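Local coordinates for pectinesterase (Aspergillus niger, PDB 5C1E), which hydrolyses the methyl esters of galacturonosyl units in pectin, releasing methanol, and probably contributes to the maceration and soft-rotting of plant tissue, at residues 58-63 with 102-107; 74-79 with 92-97; 86-91 with 117-122; 149-154 with 169-174. All coordinates share one frame; numbering follows the deposited sequence. Where two conformers were deposited one is given.

Interaction 1: residues 58-63 with 102-107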
loop_
_atom_site.group_PDB
_atom_site.type_symbol
_atom_site.label_atom_id
_atom_site.label_comp_id
_atom_site.label_asym_id
_atom_site.label_seq_id
_atom_site.Cartn_x
_atom_site.Cartn_y
_atom_site.Cartn_z
ATOM N N THR A 58 -3.979 -9.815 13.627
ATOM C CA THR A 58 -2.629 -9.320 13.322
ATOM C C THR A 58 -1.785 -10.438 12.724
ATOM O O THR A 58 -1.713 -11.553 13.281
ATOM C CB THR A 58 -1.943 -8.755 14.582
ATOM O OG1 THR A 58 -2.747 -7.703 15.092
ATOM C CG2 THR A 58 -0.555 -8.202 14.247
ATOM N N LEU A 59 -1.160 -10.155 11.574
ATOM C CA LEU A 59 -0.240 -11.082 10.939
ATOM C C LEU A 59 1.197 -10.550 11.050
ATOM O O LEU A 59 1.475 -9.434 10.600
ATOM C CB LEU A 59 -0.641 -11.235 9.479
ATOM C CG LEU A 59 -0.011 -12.287 8.577
ATOM C CD1 LEU A 59 -0.171 -13.724 9.072
ATOM C CD2 LEU A 59 -0.678 -12.136 7.217
ATOM N N TYR A 60 2.084 -11.329 11.673
ATOM C CA TYR A 60 3.464 -10.925 11.900
ATOM C C TYR A 60 4.398 -11.777 11.097
ATOM O O TYR A 60 4.299 -12.997 11.140
ATOM C CB TYR A 60 3.868 -11.174 13.344
ATOM C CG TYR A 60 3.145 -10.405 14.397
ATOM C CD1 TYR A 60 3.416 -9.064 14.608
ATOM C CD2 TYR A 60 2.234 -11.031 15.232
ATOM C CE1 TYR A 60 2.785 -8.356 15.625
ATOM C CE2 TYR A 60 1.603 -10.330 16.242
ATOM C CZ TYR A 60 1.888 -8.992 16.437
ATOM O OH TYR A 60 1.242 -8.301 17.431
ATOM N N GLY A 61 5.360 -11.145 10.439
ATOM C CA GLY A 61 6.430 -11.856 9.763
ATOM C C GLY A 61 7.713 -11.868 10.567
ATOM O O GLY A 61 8.022 -10.932 11.300
ATOM N N GLU A 62 8.461 -12.944 10.415
ATOM C CA GLU A 62 9.775 -13.081 11.028
ATOM C C GLU A 62 10.734 -12.055 10.455
ATOM O O GLU A 62 10.790 -11.872 9.235
ATOM C CB GLU A 62 10.318 -14.499 10.779
ATOM C CG GLU A 62 11.704 -14.721 11.342
ATOM C CD GLU A 62 12.243 -16.118 11.112
ATOM O OE1 GLU A 62 11.528 -16.978 10.611
ATOM O OE2 GLU A 62 13.427 -16.343 11.438
ATOM N N THR A 63 11.468 -11.369 11.331
ATOM C CA THR A 63 12.512 -10.441 10.896
ATOM C C THR A 63 13.484 -10.081 12.005
ATOM O O THR A 63 13.097 -10.007 13.157
ATOM C CB THR A 63 11.904 -9.125 10.333
ATOM O OG1 THR A 63 12.955 -8.232 9.954
ATOM C CG2 THR A 63 11.001 -8.440 11.344
ATOM N N SER A 102 -3.995 -5.873 10.880
ATOM C CA SER A 102 -2.643 -5.304 10.884
ATOM C C SER A 102 -1.672 -6.330 10.350
ATOM O O SER A 102 -1.796 -7.518 10.662
ATOM C CB SER A 102 -2.233 -4.892 12.291
ATOM O OG SER A 102 -3.162 -3.996 12.827
ATOM N N MET A 103 -0.702 -5.886 9.553
ATOM C CA MET A 103 0.311 -6.789 9.032
ATOM C C MET A 103 1.689 -6.156 9.244
ATOM O O MET A 103 1.868 -4.954 9.015
ATOM C CB MET A 103 0.047 -7.112 7.559
ATOM C CG MET A 103 0.967 -8.187 6.998
ATOM S SD MET A 103 0.402 -8.805 5.404
ATOM C CE MET A 103 0.935 -7.522 4.290
ATOM N N TYR A 104 2.627 -6.961 9.733
ATOM C CA TYR A 104 3.973 -6.511 10.069
ATOM C C TYR A 104 5.001 -7.354 9.366
ATOM O O TYR A 104 5.016 -8.585 9.516
ATOM C CB TYR A 104 4.256 -6.634 11.580
ATOM C CG TYR A 104 3.466 -5.722 12.472
ATOM C CD1 TYR A 104 2.165 -6.049 12.840
ATOM C CD2 TYR A 104 4.009 -4.519 12.961
ATOM C CE1 TYR A 104 1.433 -5.222 13.649
ATOM C CE2 TYR A 104 3.277 -3.700 13.809
ATOM C CZ TYR A 104 1.992 -4.072 14.144
ATOM O OH TYR A 104 1.208 -3.300 14.942
ATOM N N ASN A 105 5.884 -6.688 8.631
ATOM C CA ASN A 105 7.090 -7.333 8.082
ATOM C C ASN A 105 6.832 -8.544 7.183
ATOM O O ASN A 105 7.444 -9.605 7.350
ATOM C CB ASN A 105 8.029 -7.694 9.235
ATOM C CG ASN A 105 8.283 -6.525 10.141
ATOM O OD1 ASN A 105 7.887 -6.520 11.310
ATOM N ND2 ASN A 105 8.934 -5.506 9.605
ATOM N N ILE A 106 5.914 -8.356 6.232
ATOM C CA ILE A 106 5.580 -9.375 5.231
ATOM C C ILE A 106 5.700 -8.751 3.847
ATOM O O ILE A 106 5.308 -7.593 3.653
ATOM C CB ILE A 106 4.179 -9.954 5.500
ATOM C CG1 ILE A 106 4.255 -10.788 6.794
ATOM C CG2 ILE A 106 3.691 -10.757 4.298
ATOM C CD1 ILE A 106 3.212 -11.813 7.008
ATOM N N ASN A 107 6.282 -9.495 2.910
ATOM C CA ASN A 107 6.297 -9.099 1.505
ATOM C C ASN A 107 5.129 -9.772 0.780
ATOM O O ASN A 107 4.906 -10.965 0.965
ATOM C CB ASN A 107 7.582 -9.536 0.801
ATOM C CG ASN A 107 8.828 -8.994 1.457
ATOM O OD1 ASN A 107 8.797 -8.026 2.216
ATOM N ND2 ASN A 107 9.931 -9.636 1.185
HETATM O O HOH W 1 -4.932 -5.746 14.251
HETATM O O HOH W 2 0.734 -5.281 17.488
HETATM O O HOH W 3 9.427 -11.371 6.994
#

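Interaction 2: residues 74-79 with 92-97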
loop_
_atom_site.group_PDB
_atom_site.type_symbol
_atom_site.label_atom_id
_atom_site.label_comp_id
_atom_site.label_asym_id
_atom_site.label_seq_id
_atom_site.Cartn_x
_atom_site.Cartn_y
_atom_site.Cartn_z
ATOM N N VAL A 74 9.723 -13.271 4.785
ATOM C CA VAL A 74 8.447 -13.900 4.454
ATOM C C VAL A 74 7.896 -13.243 3.204
ATOM O O VAL A 74 7.689 -12.028 3.175
ATOM C CB VAL A 74 7.423 -13.787 5.589
ATOM C CG1 VAL A 74 6.102 -14.427 5.180
ATOM C CG2 VAL A 74 7.961 -14.460 6.835
ATOM N N THR A 75 7.702 -14.042 2.161
ATOM C CA THR A 75 7.111 -13.552 0.927
ATOM C C THR A 75 5.871 -14.376 0.626
ATOM O O THR A 75 5.930 -15.610 0.646
ATOM C CB THR A 75 8.124 -13.623 -0.231
ATOM O OG1 THR A 75 9.198 -12.718 0.037
ATOM C CG2 THR A 75 7.480 -13.203 -1.545
ATOM N N ILE A 76 4.756 -13.689 0.377
ATOM C CA ILE A 76 3.541 -14.297 -0.152
ATOM C C ILE A 76 3.456 -13.949 -1.630
ATOM O O ILE A 76 3.436 -12.763 -2.003
ATOM C CB ILE A 76 2.273 -13.791 0.566
ATOM C CG1 ILE A 76 2.462 -13.893 2.078
ATOM C CG2 ILE A 76 1.045 -14.594 0.115
ATOM C CD1 ILE A 76 1.313 -13.377 2.891
ATOM N N THR A 77 3.391 -14.970 -2.479
ATOM C CA THR A 77 3.410 -14.731 -3.901
ATOM C C THR A 77 2.383 -15.570 -4.650
ATOM O O THR A 77 2.128 -16.714 -4.307
ATOM C CB THR A 77 4.813 -14.982 -4.507
ATOM O OG1 THR A 77 4.820 -14.581 -5.884
ATOM C CG2 THR A 77 5.214 -16.422 -4.390
ATOM N N HIS A 78 1.831 -14.957 -5.694
ATOM C CA HIS A 78 0.917 -15.621 -6.612
ATOM C C HIS A 78 0.928 -14.806 -7.903
ATOM O O HIS A 78 1.277 -13.623 -7.897
ATOM C CB HIS A 78 -0.480 -15.721 -5.987
ATOM C CG HIS A 78 -1.488 -16.451 -6.832
ATOM N ND1 HIS A 78 -2.498 -15.803 -7.508
ATOM C CD2 HIS A 78 -1.675 -17.773 -7.062
ATOM C CE1 HIS A 78 -3.239 -16.689 -8.151
ATOM N NE2 HIS A 78 -2.762 -17.893 -7.893
ATOM N N THR A 79 0.605 -15.440 -9.021
ATOM C CA THR A 79 0.650 -14.762 -10.307
ATOM C C THR A 79 -0.648 -15.003 -11.076
ATOM O O THR A 79 -0.979 -16.144 -11.400
ATOM C CB THR A 79 1.835 -15.267 -11.151
ATOM O OG1 THR A 79 3.066 -14.942 -10.491
ATOM C CG2 THR A 79 1.841 -14.629 -12.515
ATOM N N ALA A 92 -5.827 -10.472 -6.842
ATOM C CA ALA A 92 -4.975 -10.075 -5.722
ATOM C C ALA A 92 -4.347 -11.276 -5.060
ATOM O O ALA A 92 -5.013 -12.276 -4.831
ATOM C CB ALA A 92 -5.766 -9.279 -4.699
ATOM N N THR A 93 -3.055 -11.183 -4.757
ATOM C CA THR A 93 -2.386 -12.227 -3.987
ATOM C C THR A 93 -2.963 -12.283 -2.578
ATOM O O THR A 93 -3.183 -13.374 -2.025
ATOM C CB THR A 93 -0.879 -12.006 -3.968
ATOM O OG1 THR A 93 -0.408 -12.068 -5.316
ATOM C CG2 THR A 93 -0.197 -13.065 -3.145
ATOM N N VAL A 94 -3.235 -11.109 -2.020
ATOM C CA VAL A 94 -3.895 -10.995 -0.703
ATOM C C VAL A 94 -5.054 -9.994 -0.775
ATOM O O VAL A 94 -4.884 -8.856 -1.246
ATOM C CB VAL A 94 -2.935 -10.536 0.409
ATOM C CG1 VAL A 94 -3.693 -10.369 1.716
ATOM C CG2 VAL A 94 -1.803 -11.527 0.612
ATOM N N ASN A 95 -6.225 -10.432 -0.309
ATOM C CA ASN A 95 -7.440 -9.636 -0.346
ATOM C C ASN A 95 -7.894 -9.403 1.081
ATOM O O ASN A 95 -8.362 -10.324 1.730
ATOM C CB ASN A 95 -8.525 -10.371 -1.165
ATOM C CG ASN A 95 -9.834 -9.607 -1.260
ATOM O OD1 ASN A 95 -9.949 -8.459 -0.824
ATOM N ND2 ASN A 95 -10.838 -10.245 -1.866
ATOM N N VAL A 96 -7.736 -8.182 1.580
ATOM C CA VAL A 96 -8.081 -7.886 2.970
ATOM C C VAL A 96 -9.462 -7.253 3.057
ATOM O O VAL A 96 -9.658 -6.087 2.676
ATOM C CB VAL A 96 -7.060 -6.956 3.627
ATOM C CG1 VAL A 96 -7.402 -6.755 5.091
ATOM C CG2 VAL A 96 -5.657 -7.527 3.507
ATOM N N VAL A 97 -10.409 -8.012 3.582
ATOM C CA VAL A 97 -11.765 -7.502 3.816
ATOM C C VAL A 97 -12.149 -7.555 5.303
ATOM O O VAL A 97 -13.332 -7.558 5.666
ATOM C CB VAL A 97 -12.801 -8.220 2.939
ATOM C CG1 VAL A 97 -12.519 -7.942 1.479
ATOM C CG2 VAL A 97 -12.836 -9.717 3.225
HETATM O O HOH W 4 -2.309 -13.050 -7.378
#

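Interaction 3: residues 86-91 with 117-122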
loop_
_atom_site.group_PDB
_atom_site.type_symbol
_atom_site.label_atom_id
_atom_site.label_comp_id
_atom_site.label_asym_id
_atom_site.label_seq_id
_atom_site.Cartn_x
_atom_site.Cartn_y
_atom_site.Cartn_z
ATOM N N GLY A 86 -10.778 -12.486 -13.629
ATOM C CA GLY A 86 -12.169 -12.040 -13.730
ATOM C C GLY A 86 -12.484 -10.714 -13.058
ATOM O O GLY A 86 -13.522 -10.134 -13.330
ATOM N N SER A 87 -11.620 -10.247 -12.156
ATOM C CA SER A 87 -11.743 -8.900 -11.590
ATOM C C SER A 87 -10.424 -8.477 -10.969
ATOM O O SER A 87 -9.534 -9.308 -10.777
ATOM C CB SER A 87 -12.820 -8.854 -10.511
ATOM O OG SER A 87 -12.389 -9.525 -9.334
ATOM N N LEU A 88 -10.297 -7.189 -10.657
ATOM C CA LEU A 88 -9.133 -6.710 -9.898
ATOM C C LEU A 88 -8.959 -7.444 -8.573
ATOM O O LEU A 88 -7.871 -7.916 -8.275
ATOM C CB LEU A 88 -9.244 -5.212 -9.615
ATOM C CG LEU A 88 -9.110 -4.334 -10.861
ATOM C CD1 LEU A 88 -9.585 -2.925 -10.516
ATOM C CD2 LEU A 88 -7.676 -4.348 -11.376
ATOM N N ASP A 89 -10.035 -7.533 -7.789
ATOM C CA ASP A 89 -9.998 -8.204 -6.483
ATOM C C ASP A 89 -9.592 -9.663 -6.578
ATOM O O ASP A 89 -8.835 -10.147 -5.741
ATOM C CB ASP A 89 -11.354 -8.119 -5.775
ATOM C CG ASP A 89 -11.597 -6.767 -5.162
ATOM O OD1 ASP A 89 -10.720 -5.895 -5.304
ATOM O OD2 ASP A 89 -12.675 -6.564 -4.568
ATOM N N LYS A 90 -10.087 -10.354 -7.600
ATOM C CA LYS A 90 -9.767 -11.774 -7.800
ATOM C C LYS A 90 -8.340 -12.010 -8.258
ATOM O O LYS A 90 -7.868 -13.134 -8.153
ATOM C CB LYS A 90 -10.734 -12.443 -8.789
ATOM C CG LYS A 90 -12.125 -12.649 -8.228
ATOM C CD LYS A 90 -13.082 -13.254 -9.245
ATOM C CE LYS A 90 -14.466 -13.366 -8.629
ATOM N NZ LYS A 90 -15.477 -13.909 -9.584
ATOM N N SER A 91 -7.671 -10.972 -8.773
ATOM C CA SER A 91 -6.270 -11.065 -9.171
ATOM C C SER A 91 -5.309 -10.895 -7.992
ATOM O O SER A 91 -4.112 -11.129 -8.139
ATOM C CB SER A 91 -5.936 -10.015 -10.238
ATOM O OG SER A 91 -5.729 -8.722 -9.682
ATOM N N GLN A 117 -3.286 -5.543 -15.622
ATOM C CA GLN A 117 -3.473 -5.259 -14.219
ATOM C C GLN A 117 -3.285 -6.546 -13.433
ATOM O O GLN A 117 -3.793 -7.572 -13.831
ATOM C CB GLN A 117 -4.875 -4.712 -13.954
ATOM C CG GLN A 117 -5.196 -3.466 -14.757
ATOM C CD GLN A 117 -5.937 -3.785 -16.041
ATOM O OE1 GLN A 117 -5.602 -4.740 -16.766
ATOM N NE2 GLN A 117 -6.932 -2.972 -16.346
ATOM N N ALA A 118 -2.542 -6.478 -12.335
ATOM C CA ALA A 118 -2.293 -7.645 -11.508
ATOM C C ALA A 118 -2.007 -7.196 -10.085
ATOM O O ALA A 118 -0.922 -6.719 -9.779
ATOM C CB ALA A 118 -1.141 -8.466 -12.064
ATOM N N VAL A 119 -3.005 -7.333 -9.228
ATOM C CA VAL A 119 -2.940 -6.770 -7.888
ATOM C C VAL A 119 -2.105 -7.628 -6.940
ATOM O O VAL A 119 -2.235 -8.843 -6.915
ATOM C CB VAL A 119 -4.355 -6.561 -7.331
ATOM C CG1 VAL A 119 -4.352 -6.057 -5.896
ATOM C CG2 VAL A 119 -5.096 -5.566 -8.215
ATOM N N ALA A 120 -1.238 -6.967 -6.171
ATOM C CA ALA A 120 -0.495 -7.646 -5.105
ATOM C C ALA A 120 -1.362 -7.738 -3.857
ATOM O O ALA A 120 -1.647 -8.830 -3.394
ATOM C CB ALA A 120 0.807 -6.938 -4.810
ATOM N N LEU A 121 -1.810 -6.604 -3.334
ATOM C CA LEU A 121 -2.701 -6.600 -2.180
ATOM C C LEU A 121 -3.845 -5.623 -2.375
ATOM O O LEU A 121 -3.646 -4.516 -2.899
ATOM C CB LEU A 121 -1.953 -6.293 -0.871
ATOM C CG LEU A 121 -2.820 -6.310 0.401
ATOM C CD1 LEU A 121 -2.065 -6.873 1.587
ATOM C CD2 LEU A 121 -3.364 -4.929 0.733
ATOM N N VAL A 122 -5.054 -6.059 -2.015
ATOM C CA VAL A 122 -6.179 -5.142 -1.969
ATOM C C VAL A 122 -6.566 -4.937 -0.510
ATOM O O VAL A 122 -6.730 -5.899 0.266
ATOM C CB VAL A 122 -7.389 -5.555 -2.860
ATOM C CG1 VAL A 122 -7.765 -7.000 -2.688
ATOM C CG2 VAL A 122 -8.600 -4.663 -2.587
#

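Interaction 4: residues 149-154 with 169-174. With SO4 (sulfate ion), chain C.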
loop_
_atom_site.group_PDB
_atom_site.type_symbol
_atom_site.label_atom_id
_atom_site.label_comp_id
_atom_site.label_asym_id
_atom_site.label_seq_id
_atom_site.Cartn_x
_atom_site.Cartn_y
_atom_site.Cartn_z
ATOM N N GLN A 149 -6.862 3.504 5.969
ATOM C CA GLN A 149 -5.690 2.656 5.897
ATOM C C GLN A 149 -4.447 3.458 6.200
ATOM O O GLN A 149 -4.354 4.648 5.840
ATOM C CB GLN A 149 -5.568 2.013 4.518
ATOM C CG GLN A 149 -6.808 1.258 4.090
ATOM C CD GLN A 149 -6.666 0.551 2.753
ATOM O OE1 GLN A 149 -5.568 0.191 2.316
ATOM N NE2 GLN A 149 -7.793 0.304 2.119
ATOM N N TYR A 150 -3.488 2.786 6.832
ATOM C CA TYR A 150 -2.250 3.401 7.266
ATOM C C TYR A 150 -1.077 2.487 6.909
ATOM O O TYR A 150 -1.086 1.305 7.253
ATOM C CB TYR A 150 -2.329 3.663 8.777
ATOM C CG TYR A 150 -1.074 4.214 9.403
ATOM C CD1 TYR A 150 -0.778 5.561 9.346
ATOM C CD2 TYR A 150 -0.188 3.380 10.076
ATOM C CE1 TYR A 150 0.375 6.063 9.936
ATOM C CE2 TYR A 150 0.955 3.871 10.671
ATOM C CZ TYR A 150 1.237 5.203 10.594
ATOM O OH TYR A 150 2.374 5.669 11.186
ATOM N N TYR A 151 -0.101 3.040 6.186
ATOM C CA TYR A 151 1.095 2.309 5.756
ATOM C C TYR A 151 2.307 3.044 6.299
ATOM O O TYR A 151 2.495 4.213 5.995
ATOM C CB TYR A 151 1.194 2.220 4.213
ATOM C CG TYR A 151 0.087 1.406 3.576
ATOM C CD1 TYR A 151 -1.203 1.911 3.473
ATOM C CD2 TYR A 151 0.330 0.129 3.084
ATOM C CE1 TYR A 151 -2.221 1.160 2.920
ATOM C CE2 TYR A 151 -0.684 -0.637 2.518
ATOM C CZ TYR A 151 -1.967 -0.120 2.453
ATOM O OH TYR A 151 -2.978 -0.860 1.895
ATOM N N SER A 152 3.121 2.352 7.099
ATOM C CA SER A 152 4.323 2.942 7.671
ATOM C C SER A 152 5.564 2.125 7.374
ATOM O O SER A 152 5.593 0.922 7.613
ATOM C CB SER A 152 4.204 3.074 9.199
ATOM O OG SER A 152 5.345 3.772 9.675
ATOM N N ASN A 153 6.612 2.784 6.899
ATOM C CA ASN A 153 7.892 2.100 6.651
ATOM C C ASN A 153 7.753 0.900 5.732
ATOM O O ASN A 153 8.428 -0.130 5.893
ATOM C CB ASN A 153 8.574 1.730 7.967
ATOM C CG ASN A 153 9.109 2.948 8.676
ATOM O OD1 ASN A 153 10.255 3.324 8.481
ATOM N ND2 ASN A 153 8.253 3.616 9.451
ATOM N N CYS A 154 6.888 1.066 4.734
ATOM C CA CYS A 154 6.660 0.056 3.739
ATOM C C CYS A 154 7.383 0.419 2.443
ATOM O O CYS A 154 7.842 1.556 2.252
ATOM C CB CYS A 154 5.161 -0.111 3.455
ATOM S SG CYS A 154 4.187 -0.783 4.838
ATOM N N VAL A 169 -6.203 7.144 2.805
ATOM C CA VAL A 169 -4.964 6.426 3.110
ATOM C C VAL A 169 -3.802 7.356 3.373
ATOM O O VAL A 169 -3.611 8.357 2.674
ATOM C CB VAL A 169 -4.642 5.385 2.000
ATOM C CG1 VAL A 169 -4.620 6.042 0.634
ATOM C CG2 VAL A 169 -3.352 4.624 2.290
ATOM N N TRP A 170 -3.042 7.007 4.411
ATOM C CA TRP A 170 -1.841 7.719 4.830
ATOM C C TRP A 170 -0.638 6.805 4.656
ATOM O O TRP A 170 -0.617 5.705 5.218
ATOM C CB TRP A 170 -1.947 8.093 6.298
ATOM C CG TRP A 170 -0.782 8.889 6.817
ATOM C CD1 TRP A 170 0.428 8.405 7.217
ATOM C CD2 TRP A 170 -0.738 10.305 7.040
ATOM N NE1 TRP A 170 1.222 9.420 7.668
ATOM C CE2 TRP A 170 0.534 10.601 7.572
ATOM C CE3 TRP A 170 -1.648 11.347 6.852
ATOM C CZ2 TRP A 170 0.924 11.895 7.893
ATOM C CZ3 TRP A 170 -1.265 12.632 7.182
ATOM C CH2 TRP A 170 0.008 12.903 7.693
ATOM N N PHE A 171 0.328 7.253 3.855
ATOM C CA PHE A 171 1.617 6.577 3.683
ATOM C C PHE A 171 2.673 7.389 4.393
ATOM O O PHE A 171 2.909 8.532 4.039
ATOM C CB PHE A 171 1.989 6.454 2.214
ATOM C CG PHE A 171 1.041 5.613 1.418
ATOM C CD1 PHE A 171 1.242 4.255 1.302
ATOM C CD2 PHE A 171 -0.030 6.189 0.758
ATOM C CE1 PHE A 171 0.375 3.467 0.564
ATOM C CE2 PHE A 171 -0.907 5.407 0.013
ATOM C CZ PHE A 171 -0.702 4.042 -0.076
ATOM N N GLY A 172 3.257 6.807 5.434
ATOM C CA GLY A 172 4.247 7.502 6.244
ATOM C C GLY A 172 5.591 6.807 6.160
ATOM O O GLY A 172 5.701 5.595 6.396
ATOM N N GLU A 173 6.631 7.569 5.866
ATOM C CA GLU A 173 7.994 7.033 5.838
ATOM C C GLU A 173 8.112 5.765 4.978
ATOM O O GLU A 173 8.792 4.823 5.364
ATOM C CB GLU A 173 8.480 6.741 7.258
ATOM C CG GLU A 173 8.603 7.972 8.134
ATOM C CD GLU A 173 8.878 7.660 9.609
ATOM O OE1 GLU A 173 9.117 6.492 9.996
ATOM O OE2 GLU A 173 8.843 8.617 10.407
ATOM N N CYS A 174 7.453 5.763 3.817
ATOM C CA CYS A 174 7.518 4.645 2.893
ATOM C C CYS A 174 8.473 4.939 1.756
ATOM O O CYS A 174 8.686 6.107 1.377
ATOM C CB CYS A 174 6.142 4.343 2.303
ATOM S SG CYS A 174 4.934 3.725 3.486
HETATM S S SO4 C . 3.294 9.141 10.812
HETATM O O1 SO4 C . 4.604 9.322 11.505
HETATM O O2 SO4 C . 3.550 8.593 9.453
HETATM O O3 SO4 C . 2.386 8.234 11.564
HETATM O O4 SO4 C . 2.623 10.460 10.733
#

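Interaction 1: residues 58-63 with 102-107
Tyr60 and Tyr104 lie side by side and point the same way, yet their rings are slid so far apart that they barely overlap: the planes differ by 29° and the nearest carbons are CE1 of Tyr60 and CD1 of Tyr104, 3.7 Å apart. The CG2 methyl of Thr58, set anti to its own backbone N, serves both rings. It meets Tyr104 at the ring edge, 3.6 Å from CE1, and covers part of one face of Tyr60. One water spans the two phenol oxygens, and another joins Thr58 OG1 to Ser102 OG. Beneath this face run two parallel strands in exact register, 4.7 Å apart at their axes, as expected of successive coils in a right-handed parallel beta-helix. Leu59 N donates to Ser102 O, and Leu59 O accepts from Tyr104 N; Gly61 N then reaches Tyr104 O at 2.7 Å. Leu59 and Met103 occupy the other face, where Leu59 CD2 is 3.9 Å from Met103 SD and the CD1 methyl of Ile106 comes crosswise to 3.6 Å from Leu59 CG. Asn105 takes left-handed helical backbone angles and turns the chain; its amide lies against Thr63 CG2. Farther out, Arg3 and Thr66 hold that amide by hydrogen bonds, while Asp296 bonds to Tyr104 OH and Tyr131 stacks on its ring.

Interaction 2: residues 74-79 with 92-97
Thr93 presents two different branches to strand 74-78, and both take part in the packed portion of the contact. A chi1 of -61° sets OG1 beside the backbone N and leaves CG2 anti to it. That methyl rests 3.8 Å from CG2 of Ile76 and a similar distance from the backbone N of His78, while OG1 lies 3.7 Å from His78 CB. Val94 adds a more distant touch, its CG2 4.2 Å from the same Ile76 methyl. CG2 of Ile76, of Thr93 and of Val94 thus meet where two sheets of the beta-helix come together, strand 74-78 in one and strand 94-96 in another. The loose part is the imidazole of His78, which leads away and meets Thr93 through a water. That water sits in the ring plane at its edge, 2.8 Å from His78 ND1, and donates a hydrogen bond to Thr93 OG1 at 3.0 Å. The same hydroxyl is hydrogen-bonded to the backbone O of Glu109, on the next strand of the sheet that holds 74-78. Since a carbonyl oxygen can only accept, Thr93 OG1 works both ways, giving its proton to Glu109 and taking one from the water, which implies a hydroxyl with little rotational freedom.

Interaction 3: residues 86-91 with 117-122
Ser91 and Val119 make the polar centre of this contact, which shows how one short side chain can tie two loops. Ser91 is turned toward residues 117-122, its CB 4.1 Å from Val119 N. The next atom, OG, lies between the backbone N and the carbonyl carbon (chi1 79°), where it accepts a nearly straight bond from Val119 N at 3.1 Å, with an N-H...O angle of 167°. It donates in turn to Leu88 O at 2.7 Å, from a position tilted 17° out of the carbonyl plane. Leu88 O therefore takes two donors from one residue, the N and the OG of Ser91, and the CG2 methyl of Val119 packs against both oxygens, 3.5 Å from Ser91 OG. Beside these bonds, Leu88 CD2 crosses over to Gln117 CB at 3.8 Å. Asp89 OD1, in one of two conformers, is buried 3.7 Å from Val122 CG2 without a polar partner, while OD2 forms a salt bridge with Lys145. The helix-like turn is thus laid against the residues that lead into strand 121-124. Gln117, whose side chain is about 7 Å from that of Asp161, the predicted active-site residue, probably belongs to the oxyanion hole, as in related pectin methylesterases.

Interaction 4: residues 149-154 with 169-174
Tyr150 and Trp170 stand on neighbouring parallel strands of the beta-helix and together line a small anion site, occupied by a sulfate that probably came from the crystallisation liquor. Tyr150 OH donates to sulfate O3 at 2.6 Å, in the plane of the phenol ring, and Trp170 NE1 donates to O2 at 3.0 Å. Gly172, with no side chain, lets that O2 approach its CA to 3.5 Å. Lys283 supplies a third bond to the ion and a cation-pi contact to the indole. The tyrosine and indole rings are near parallel but slid apart. Backbone bonds pair the strands: Trp170 N to Gln149 O, Tyr151 N to Trp170 O, Gly172 N to Tyr151 O at 2.8 Å and Asn153 N to Gly172 O. On the other face of the sheet Phe171 CE1 sits 3.5 Å above the Tyr151 ring, offset toward its rim, and Tyr151 OH donates to Gln149 OE1. Past the strands, Asn153 ND2 bonds to Glu173 OE1 at 3.1 Å, on the anti side of a carboxylate turned 85° from the amide. Strands 128-131 and 198-201 flank this pair in the sheet, and strand 142-146 packs across the Tyr151 and Phe171 face.

In the fold
From the N terminus, strand 57-61 opens interaction 1, whose loop closes at strand 102-104. Interaction 2 is nested inside that loop and joins strand 74-78 to strand 94-96, in different sheets. Interaction 3 starts from the loop after helix 82-85 and ends at 117-122, so it crosses both: its first segment lies within each of their loops and its second beyond them. The backbones of Val94 and Val96 pair with Val122, linking interactions 2 and 3, while Asn107 pairs with Val74 and Ile76, linking 1 and 2. Interaction 4 follows in series, sharing one long parallel sheet with interaction 1; Leu121 touches Tyr151 OH across the beta-helix interior.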